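Local coordinates for computationally designed four-helix bundle protein (Synthetic construct, PDB 3U3B) that has no known natural function, being a computationally designed, hyperthermostable four-helix bundle whose hydrophobic core was completely redesigned by flexible-backbone design, at residues Y38-Y43 with K74-E79. Numbering follows the deposited sequence.
Sequences YWNKIY and KMLNSE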
# COMPACT_ATOMS: atom_id res chain seq x y z
N TYR A 38 12.17 3.84 5.86
CA TYR A 38 11.23 3.77 4.74
C TYR A 38 10.21 2.68 4.94
O TYR A 38 9.04 2.88 4.66
CB TYR A 38 11.98 3.58 3.42
CG TYR A 38 12.57 4.87 2.90
CD1 TYR A 38 11.76 5.90 2.47
CD2 TYR A 38 13.95 5.05 2.83
CE1 TYR A 38 12.29 7.08 1.98
CE2 TYR A 38 14.49 6.24 2.33
CZ TYR A 38 13.65 7.25 1.92
OH TYR A 38 14.17 8.43 1.43
N TRP A 39 10.63 1.55 5.49
CA TRP A 39 9.68 0.49 5.76
C TRP A 39 8.62 0.91 6.77
O TRP A 39 7.43 0.61 6.61
CB TRP A 39 10.37 -0.76 6.21
CG TRP A 39 11.11 -1.45 5.10
CD1 TRP A 39 12.44 -1.72 5.05
CD2 TRP A 39 10.55 -1.93 3.86
NE1 TRP A 39 12.76 -2.36 3.87
CE2 TRP A 39 11.62 -2.50 3.12
CE3 TRP A 39 9.27 -1.95 3.31
CZ2 TRP A 39 11.44 -3.07 1.87
CZ3 TRP A 39 9.09 -2.53 2.05
CH2 TRP A 39 10.17 -3.08 1.35
N ASN A 40 9.03 1.64 7.79
CA ASN A 40 8.06 2.19 8.74
C ASN A 40 7.07 3.15 8.11
O ASN A 40 5.85 3.06 8.38
CB ASN A 40 8.78 2.84 9.93
CG ASN A 40 9.10 1.84 11.01
OD1 ASN A 40 8.20 1.33 11.68
ND2 ASN A 40 10.41 1.56 11.22
N LYS A 41 7.55 4.08 7.29
CA LYS A 41 6.65 5.04 6.61
C LYS A 41 5.68 4.30 5.70
O LYS A 41 4.48 4.64 5.63
CB LYS A 41 7.45 6.03 5.76
CG LYS A 41 8.05 7.18 6.59
CD LYS A 41 9.19 7.94 5.87
CE LYS A 41 10.02 8.79 6.85
NZ LYS A 41 9.18 9.64 7.76
N ILE A 42 6.20 3.32 4.99
CA ILE A 42 5.40 2.49 4.12
C ILE A 42 4.32 1.74 4.88
O ILE A 42 3.16 1.72 4.44
CB ILE A 42 6.30 1.51 3.32
CG1 ILE A 42 7.07 2.25 2.23
CG2 ILE A 42 5.48 0.37 2.69
CD1 ILE A 42 8.24 1.43 1.69
N TYR A 43 4.67 1.15 6.01
CA TYR A 43 3.69 0.42 6.79
C TYR A 43 2.57 1.37 7.17
O TYR A 43 1.39 1.02 7.04
CB TYR A 43 4.29 -0.16 8.06
CG TYR A 43 3.29 -1.02 8.80
CD1 TYR A 43 3.20 -2.37 8.55
CD2 TYR A 43 2.38 -0.44 9.69
CE1 TYR A 43 2.27 -3.15 9.19
CE2 TYR A 43 1.44 -1.23 10.35
CZ TYR A 43 1.39 -2.57 10.08
OH TYR A 43 0.48 -3.35 10.71
N LYS A 74 6.50 -8.23 9.18
CA LYS A 74 7.57 -9.23 9.34
C LYS A 74 8.97 -8.64 9.12
O LYS A 74 9.92 -8.97 9.83
CB LYS A 74 7.34 -10.43 8.40
CG LYS A 74 6.27 -11.43 8.88
CD LYS A 74 6.16 -12.59 7.89
CE LYS A 74 4.87 -13.43 8.04
NZ LYS A 74 4.90 -14.46 9.14
N MET A 75 9.09 -7.74 8.13
CA MET A 75 10.36 -7.06 7.86
C MET A 75 10.78 -6.12 8.98
O MET A 75 11.96 -6.02 9.32
CB MET A 75 10.27 -6.26 6.57
CG MET A 75 9.94 -7.07 5.36
SD MET A 75 9.77 -6.01 3.92
CE MET A 75 8.48 -6.86 3.04
N LEU A 76 9.81 -5.41 9.54
CA LEU A 76 10.04 -4.47 10.64
C LEU A 76 10.45 -5.12 11.95
O LEU A 76 11.26 -4.57 12.71
CB LEU A 76 8.79 -3.62 10.87
CG LEU A 76 8.52 -2.61 9.76
CD1 LEU A 76 7.26 -1.80 10.03
CD2 LEU A 76 9.76 -1.71 9.61
N ASN A 77 9.88 -6.27 12.24
CA ASN A 77 10.17 -6.96 13.47
C ASN A 77 11.10 -8.15 13.22
O ASN A 77 10.97 -9.21 13.85
CB ASN A 77 8.86 -7.35 14.15
CG ASN A 77 8.03 -6.12 14.56
OD1 ASN A 77 8.42 -5.38 15.47
ND2 ASN A 77 6.90 -5.90 13.89
N SER A 78 12.04 -7.92 12.29
CA SER A 78 13.11 -8.85 11.89
C SER A 78 12.75 -10.34 11.86
O SER A 78 13.55 -11.17 12.28
CB SER A 78 14.34 -8.65 12.79
OG SER A 78 14.64 -7.28 12.95
N GLU A 79 11.58 -10.67 11.33
CA GLU A 79 11.14 -12.06 11.22
C GLU A 79 11.68 -12.72 9.93
O GLU A 79 11.86 -13.94 9.89
CB GLU A 79 9.62 -12.16 11.30
CG GLU A 79 9.09 -13.59 11.23
CD GLU A 79 7.61 -13.69 11.54
OE1 GLU A 79 7.10 -12.85 12.31
OE2 GLU A 79 6.95 -14.61 11.00
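Met75 sets its sulfur over one face of the Trp39 indole, SD standing 3.8 Å from the centroid of the six-membered ring and only 5° off its normal. This Met-aromatic pair joins two buried residues. With Trp39 CG anti to its own carbonyl carbon (chi1 -72°), the indole drops from helix 36-56 into the interior, where Val29, Val72 and Ile87 also touch it, and NE1 is satisfied by the carbonyl of Pro33. Leu76 belongs to the same tight part, its CD2 pressing on Trp39 CB at 3.6 Å. Such layering of side chains from successive helices is how a four-helix bundle fills its core, and here it lies near one end of the bundle, where helix 59-76 is about to finish. An alanine in place of Trp39 would probably open a gap beneath the Met75 sulfur and leave the Pro33 carbonyl without its indole donor. Toward solvent the packing is looser, with partly exposed Tyr43 and Asn40 around the Leu76 methyls. CD1 reaches Tyr43 CB at 3.9 Å. Asn40 lays its amide against both methyls by van der Waals contact alone, OD1 3.7 Å from Leu76 CD1; its ND2 donates to the Met36 carbonyl one turn back.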